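PDB 7CPX: lovastatin nonaketide synthase, polyketide synthase component from Aspergillus terreus, which builds the nonaketide dihydromonacolin L from malonyl-CoA, with NADPH and S-adenosylmethionine, on its own carrier domain during lovastatin biosynthesis. Local coordinates for residues 798-803 and 825-831; 724-728 and 857-861. The protein carries 2 engineered substitutions. One frame throughout, in Å; residues are numbered along the deposited sequence.

In the fold
Both contacts lie in the malonyl-CoA:ACP transacylase domain, their centres about 12 Å apart; helix 828-838, whose first turn is part of contact 1, also touches both segments of contact 2. Along the chain the order is 724-728, 798-803, 825-831, 857-861, so contact 1 falls wholly within the span that contact 2 brings together. Residues 798-803 leave strand 797-798, an outermost strand of the parallel five-stranded sheet, while 857-861 belong to helix 855-865, which follows strand 844-848. The two contacts touch directly: Ser-829 N lies 2.6 Å from Ser-724 O and Val-826 O 2.8 Å from Ser-724 N, both probable hydrogen bonds. Segment 724-728, part of the LovC-binding region, is thereby joined to the hydrolase-like core of the transacylase.

Contact 1: 798-803 and 825-831; sequences YSSVDA and PVLFSHA
This is a buried loop-to-helix-start contact in the transacylase domain: residues 798-803, turning off edge strand 797-798, pack on the loop 825-827 and the first turn of helix 828-838. The CA atoms of Val-801 and Val-826 are 4.2 Å apart, those of Ser-800 and Leu-827 4.9 Å. One backbone hydrogen bond fixes this register, Leu-827 N to Ser-800 O at 2.8 Å. Leu-827 is the N-cap residue, its O accepting from Ala-831 N at 3.1 Å. Ser-800 CB points at the helix start and sits 3.4 Å from Ala-831 CB and 3.7 Å from Phe-828 CA; its p rotamer places OG 3.0 Å from Val-826 CG1, and OG is hydrogen-bonded to Val-653 O. The loop itself is an ST motif: Ser-799, chi1 t and CB pointing away, accepts from Asp-802 N at its OG (3.2 Å), which is also hydrogen-bonded to Tyr-817 OH. Helix 828-838 is the second helix after this loop in the acyltransferase's parallel alpha/beta core. The CA-to-CB bond of Phe-828 points away from 798-803, and its side chain touches Val-652 and what is probably the nucleophile elbow. Val-801 CG2 meets Val-826 CG2 in the buried part, and Ala-803 CB meets Leu-827 CD2 at the more open side, each at 3.8 Å. Ala-803 O approaches His-830 CD2 to 3.6 Å, and Ser-799 O lies 3.4 Å from Ala-831 CB.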
ATOM      1  N   TYR A 798     -24.158   5.442 -80.283  1.00203.62           N
ATOM      2  CA  TYR A 798     -23.221   5.992 -81.255  1.00203.62           C
ATOM      3  C   TYR A 798     -22.915   4.937 -82.305  1.00203.62           C
ATOM      4  O   TYR A 798     -22.444   3.844 -81.972  1.00203.62           O
ATOM      5  CB  TYR A 798     -21.931   6.453 -80.572  1.00203.62           C
ATOM      6  CG  TYR A 798     -22.148   7.516 -79.520  1.00203.62           C
ATOM      7  CD1 TYR A 798     -22.484   7.173 -78.218  1.00203.62           C
ATOM      8  CD2 TYR A 798     -22.019   8.862 -79.830  1.00203.62           C
ATOM      9  CE1 TYR A 798     -22.684   8.140 -77.254  1.00203.62           C
ATOM     10  CE2 TYR A 798     -22.217   9.837 -78.873  1.00203.62           C
ATOM     11  CZ  TYR A 798     -22.549   9.471 -77.586  1.00203.62           C
ATOM     12  OH  TYR A 798     -22.747  10.439 -76.628  1.00203.62           O
ATOM     13  N   SER A 799     -23.184   5.263 -83.565  1.00209.68           N
ATOM     14  CA  SER A 799     -22.832   4.378 -84.663  1.00209.68           C
ATOM     15  C   SER A 799     -21.331   4.415 -84.925  1.00209.68           C
ATOM     16  O   SER A 799     -20.643   5.391 -84.613  1.00209.68           O
ATOM     17  CB  SER A 799     -23.590   4.774 -85.929  1.00209.68           C
ATOM     18  OG  SER A 799     -23.163   4.004 -87.039  1.00209.68           O
ATOM     19  N   SER A 800     -20.828   3.329 -85.509  1.00210.52           N
ATOM     20  CA  SER A 800     -19.421   3.211 -85.872  1.00210.52           C
ATOM     21  C   SER A 800     -19.314   2.787 -87.329  1.00210.52           C
ATOM     22  O   SER A 800     -18.355   3.143 -88.021  1.00210.52           O
ATOM     23  CB  SER A 800     -18.709   2.205 -84.969  1.00210.52           C
ATOM     24  OG  SER A 800     -19.069   0.876 -85.302  1.00210.52           O
ATOM     25  N   VAL A 801     -20.301   2.019 -87.797  1.00214.44           N
ATOM     26  CA  VAL A 801     -20.398   1.710 -89.221  1.00214.44           C
ATOM     27  C   VAL A 801     -20.439   3.003 -90.022  1.00214.44           C
ATOM     28  O   VAL A 801     -19.714   3.173 -91.009  1.00214.44           O
ATOM     29  CB  VAL A 801     -21.634   0.834 -89.488  1.00214.44           C
ATOM     30  CG1 VAL A 801     -22.117   0.992 -90.922  1.00214.44           C
ATOM     31  CG2 VAL A 801     -21.322  -0.624 -89.176  1.00214.44           C
ATOM     32  N   ASP A 802     -21.292   3.931 -89.604  1.00214.29           N
ATOM     33  CA  ASP A 802     -21.250   5.311 -90.064  1.00214.29           C
ATOM     34  C   ASP A 802     -20.463   6.108 -89.034  1.00214.29           C
ATOM     35  O   ASP A 802     -20.810   6.111 -87.849  1.00214.29           O
ATOM     36  CB  ASP A 802     -22.658   5.879 -90.235  1.00214.29           C
ATOM     37  CG  ASP A 802     -22.650   7.309 -90.732  1.00214.29           C
ATOM     38  OD1 ASP A 802     -22.373   7.522 -91.931  1.00214.29           O
ATOM     39  OD2 ASP A 802     -22.920   8.220 -89.923  1.00214.29           O
ATOM     40  N   ALA A 803     -19.400   6.777 -89.485  1.00211.38           N
ATOM     41  CA  ALA A 803     -18.419   7.320 -88.555  1.00211.38           C
ATOM     42  C   ALA A 803     -19.062   8.282 -87.562  1.00211.38           C
ATOM     43  O   ALA A 803     -18.944   8.108 -86.343  1.00211.38           O
ATOM     44  CB  ALA A 803     -17.300   8.014 -89.333  1.00211.38           C
ATOM     45  N   PRO A 825     -16.892   0.654 -94.101  1.00217.37           N
ATOM     46  CA  PRO A 825     -15.919   0.306 -93.060  1.00217.37           C
ATOM     47  C   PRO A 825     -16.395   0.775 -91.694  1.00217.37           C
ATOM     48  O   PRO A 825     -17.129   1.757 -91.570  1.00217.37           O
ATOM     49  CB  PRO A 825     -14.647   1.038 -93.500  1.00217.37           C
ATOM     50  CG  PRO A 825     -15.131   2.167 -94.339  1.00217.37           C
ATOM     51  CD  PRO A 825     -16.360   1.661 -95.036  1.00217.37           C
ATOM     52  N   VAL A 826     -15.963   0.058 -90.661  1.00213.73           N
ATOM     53  CA  VAL A 826     -16.417   0.294 -89.295  1.00213.73           C
ATOM     54  C   VAL A 826     -15.327   1.046 -88.547  1.00213.73           C
ATOM     55  O   VAL A 826     -14.208   0.541 -88.388  1.00213.73           O
ATOM     56  CB  VAL A 826     -16.763  -1.024 -88.585  1.00213.73           C
ATOM     57  CG1 VAL A 826     -17.338  -0.749 -87.205  1.00213.73           C
ATOM     58  CG2 VAL A 826     -17.737  -1.845 -89.420  1.00213.73           C
ATOM     59  N   LEU A 827     -15.652   2.250 -88.086  1.00210.50           N
ATOM     60  CA  LEU A 827     -14.756   3.029 -87.231  1.00210.50           C
ATOM     61  C   LEU A 827     -15.133   2.835 -85.763  1.00210.50           C
ATOM     62  O   LEU A 827     -15.571   3.752 -85.069  1.00210.50           O
ATOM     63  CB  LEU A 827     -14.795   4.503 -87.625  1.00210.50           C
ATOM     64  CG  LEU A 827     -14.073   4.872 -88.924  1.00210.50           C
ATOM     65  CD1 LEU A 827     -14.797   4.304 -90.138  1.00210.50           C
ATOM     66  CD2 LEU A 827     -13.921   6.380 -89.044  1.00210.50           C
ATOM     67  N   PHE A 828     -14.952   1.597 -85.299  1.00206.54           N
ATOM     68  CA  PHE A 828     -15.304   1.259 -83.924  1.00206.54           C
ATOM     69  C   PHE A 828     -14.532   2.117 -82.930  1.00206.54           C
ATOM     70  O   PHE A 828     -15.083   2.549 -81.910  1.00206.54           O
ATOM     71  CB  PHE A 828     -15.042  -0.225 -83.676  1.00206.54           C
ATOM     72  CG  PHE A 828     -15.207  -0.639 -82.245  1.00206.54           C
ATOM     73  CD1 PHE A 828     -16.466  -0.872 -81.722  1.00206.54           C
ATOM     74  CD2 PHE A 828     -14.104  -0.799 -81.425  1.00206.54           C
ATOM     75  CE1 PHE A 828     -16.621  -1.253 -80.406  1.00206.54           C
ATOM     76  CE2 PHE A 828     -14.252  -1.182 -80.108  1.00206.54           C
ATOM     77  CZ  PHE A 828     -15.512  -1.408 -79.599  1.00206.54           C
ATOM     78  N   SER A 829     -13.255   2.375 -83.213  1.00208.30           N
ATOM     79  CA  SER A 829     -12.456   3.207 -82.321  1.00208.30           C
ATOM     80  C   SER A 829     -13.043   4.608 -82.209  1.00208.30           C
ATOM     81  O   SER A 829     -13.109   5.175 -81.113  1.00208.30           O
ATOM     82  CB  SER A 829     -11.014   3.271 -82.820  1.00208.30           C
ATOM     83  OG  SER A 829     -10.194   3.992 -81.917  1.00208.30           O
ATOM     84  N   HIS A 830     -13.472   5.185 -83.333  1.00208.84           N
ATOM     85  CA  HIS A 830     -14.042   6.528 -83.301  1.00208.84           C
ATOM     86  C   HIS A 830     -15.340   6.559 -82.503  1.00208.84           C
ATOM     87  O   HIS A 830     -15.585   7.500 -81.740  1.00208.84           O
ATOM     88  CB  HIS A 830     -14.274   7.031 -84.725  1.00208.84           C
ATOM     89  CG  HIS A 830     -14.621   8.486 -84.801  1.00208.84           C
ATOM     90  ND1 HIS A 830     -13.920   9.454 -84.115  1.00208.84           N
ATOM     91  CD2 HIS A 830     -15.592   9.137 -85.484  1.00208.84           C
ATOM     92  CE1 HIS A 830     -14.445  10.639 -84.371  1.00208.84           C
ATOM     93  NE2 HIS A 830     -15.461  10.475 -85.199  1.00208.84           N
ATOM     94  N   ALA A 831     -16.190   5.542 -82.673  1.00206.21           N
ATOM     95  CA  ALA A 831     -17.435   5.493 -81.914  1.00206.21           C
ATOM     96  C   ALA A 831     -17.164   5.351 -80.423  1.00206.21           C
ATOM     97  O   ALA A 831     -17.832   5.986 -79.598  1.00206.21           O
ATOM     98  CB  ALA A 831     -18.308   4.343 -82.412  1.00206.21           C
TER

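Contact 2: 724-728 and 857-861; sequences SNSPD and PCVAT
Asn-725 lays its CB against the ring of Pro-857, 3.5 Å from Pro-857 CB, with chi1 m. Next to it Ser-726, chi1 p, also turns its CB toward the helix, 3.7 Å from Pro-857 CB and 3.2 Å from Pro-857 O. The CA atoms of Ser-726 and Pro-857 are 5.0 Å apart, the closest such pair across the segments. Residues 857-861 form regular helix within 855-865, and Pro-857, Ala-860 and Thr-861 direct their CB atoms toward the loop. In the m rotamer Thr-861 OG1 gives a hydrogen bond to Pro-857 O one turn back (2.8 Å), beside the helical bond from Thr-861 N to the same oxygen (2.9 Å). That folded-back hydroxyl lies a tight 2.9 Å from Ser-726 CB, 3.4 Å from Pro-727 CD and 3.3 Å from Asn-725 O. The loop is extended at Ser-726 (phi/psi -156/169) after a helical Asn-725 (-68/-34), and these two residues both face Ser-729, in the geometry of a classic beta bulge. The contact is close packing without a cross-segment hydrogen bond, joining the LovC-binding region to helix 855-865 of the transacylase's alpha/beta core. Asn-725 ND2 has a weak hydrogen bond to Thr-731, Ser-729 lies against Pro-857, and Ser-829 of helix 828-838 touches both Pro-727 and Thr-861.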
ATOM      1  N   SER A 724     -11.669  -0.431 -87.703  1.00212.94           N
ATOM      2  CA  SER A 724     -10.691   0.268 -86.871  1.00212.94           C
ATOM      3  C   SER A 724     -11.117   0.092 -85.417  1.00212.94           C
ATOM      4  O   SER A 724     -11.797   0.941 -84.839  1.00212.94           O
ATOM      5  CB  SER A 724     -10.599   1.739 -87.261  1.00212.94           C
ATOM      6  OG  SER A 724      -9.627   2.413 -86.479  1.00212.94           O
ATOM      7  N   ASN A 725     -10.708  -1.031 -84.823  1.00210.83           N
ATOM      8  CA  ASN A 725     -11.098  -1.324 -83.448  1.00210.83           C
ATOM      9  C   ASN A 725     -10.455  -0.357 -82.461  1.00210.83           C
ATOM     10  O   ASN A 725     -11.069  -0.014 -81.445  1.00210.83           O
ATOM     11  CB  ASN A 725     -10.724  -2.763 -83.096  1.00210.83           C
ATOM     12  CG  ASN A 725     -11.347  -3.772 -84.038  1.00210.83           C
ATOM     13  OD1 ASN A 725     -12.501  -3.633 -84.441  1.00210.83           O
ATOM     14  ND2 ASN A 725     -10.581  -4.795 -84.399  1.00210.83           N
ATOM     15  N   SER A 726      -9.236   0.089 -82.739  1.00211.61           N
ATOM     16  CA  SER A 726      -8.521   0.991 -81.848  1.00211.61           C
ATOM     17  C   SER A 726      -7.499   1.755 -82.675  1.00211.61           C
ATOM     18  O   SER A 726      -7.247   1.412 -83.838  1.00211.61           O
ATOM     19  CB  SER A 726      -7.838   0.223 -80.703  1.00211.61           C
ATOM     20  OG  SER A 726      -6.746  -0.542 -81.184  1.00211.61           O
ATOM     21  N   PRO A 727      -6.893   2.802 -82.108  1.00211.04           N
ATOM     22  CA  PRO A 727      -5.859   3.528 -82.861  1.00211.04           C
ATOM     23  C   PRO A 727      -4.715   2.638 -83.308  1.00211.04           C
ATOM     24  O   PRO A 727      -4.117   2.892 -84.361  1.00211.04           O
ATOM     25  CB  PRO A 727      -5.390   4.600 -81.866  1.00211.04           C
ATOM     26  CG  PRO A 727      -6.535   4.779 -80.931  1.00211.04           C
ATOM     27  CD  PRO A 727      -7.167   3.426 -80.802  1.00211.04           C
ATOM     28  N   ASP A 728      -4.392   1.600 -82.539  1.00211.00           N
ATOM     29  CA  ASP A 728      -3.318   0.678 -82.873  1.00211.00           C
ATOM     30  C   ASP A 728      -3.816  -0.618 -83.500  1.00211.00           C
ATOM     31  O   ASP A 728      -2.997  -1.480 -83.834  1.00211.00           O
ATOM     32  CB  ASP A 728      -2.500   0.352 -81.619  1.00211.00           C
ATOM     33  CG  ASP A 728      -1.904   1.588 -80.974  1.00211.00           C
ATOM     34  OD1 ASP A 728      -1.600   2.554 -81.706  1.00211.00           O
ATOM     35  OD2 ASP A 728      -1.742   1.594 -79.736  1.00211.00           O
ATOM     36  N   PRO A 857      -8.610  -4.091 -77.909  1.00204.14           N
ATOM     37  CA  PRO A 857      -8.664  -2.811 -78.635  1.00204.14           C
ATOM     38  C   PRO A 857      -9.625  -1.815 -78.014  1.00204.14           C
ATOM     39  O   PRO A 857      -9.325  -0.616 -77.972  1.00204.14           O
ATOM     40  CB  PRO A 857      -9.098  -3.228 -80.047  1.00204.14           C
ATOM     41  CG  PRO A 857      -9.780  -4.537 -79.871  1.00204.14           C
ATOM     42  CD  PRO A 857      -9.069  -5.216 -78.742  1.00204.14           C
ATOM     43  N   CYS A 858     -10.767  -2.281 -77.505  1.00200.52           N
ATOM     44  CA  CYS A 858     -11.741  -1.361 -76.929  1.00200.52           C
ATOM     45  C   CYS A 858     -11.203  -0.713 -75.661  1.00200.52           C
ATOM     46  O   CYS A 858     -11.317   0.504 -75.478  1.00200.52           O
ATOM     47  CB  CYS A 858     -13.049  -2.092 -76.636  1.00200.52           C
ATOM     48  SG  CYS A 858     -14.304  -1.033 -75.894  1.00200.52           S
ATOM     49  N   VAL A 859     -10.619  -1.510 -74.765  1.00198.69           N
ATOM     50  CA  VAL A 859     -10.098  -0.944 -73.525  1.00198.69           C
ATOM     51  C   VAL A 859      -8.911  -0.035 -73.819  1.00198.69           C
ATOM     52  O   VAL A 859      -8.730   1.002 -73.168  1.00198.69           O
ATOM     53  CB  VAL A 859      -9.737  -2.062 -72.529  1.00198.69           C
ATOM     54  CG1 VAL A 859      -8.442  -2.753 -72.926  1.00198.69           C
ATOM     55  CG2 VAL A 859      -9.645  -1.503 -71.117  1.00198.69           C
ATOM     56  N   ALA A 860      -8.090  -0.396 -74.811  1.00201.50           N
ATOM     57  CA  ALA A 860      -6.990   0.480 -75.197  1.00201.50           C
ATOM     58  C   ALA A 860      -7.510   1.810 -75.726  1.00201.50           C
ATOM     59  O   ALA A 860      -6.971   2.872 -75.396  1.00201.50           O
ATOM     60  CB  ALA A 860      -6.117  -0.210 -76.244  1.00201.50           C
ATOM     61  N   THR A 861      -8.561   1.773 -76.549  1.00205.35           N
ATOM     62  CA  THR A 861      -9.149   3.009 -77.056  1.00205.35           C
ATOM     63  C   THR A 861      -9.725   3.845 -75.922  1.00205.35           C
ATOM     64  O   THR A 861      -9.596   5.074 -75.919  1.00205.35           O
ATOM     65  CB  THR A 861     -10.235   2.690 -78.084  1.00205.35           C
ATOM     66  OG1 THR A 861      -9.689   1.867 -79.122  1.00205.35           O
ATOM     67  CG2 THR A 861     -10.790   3.972 -78.695  1.00205.35           C
TER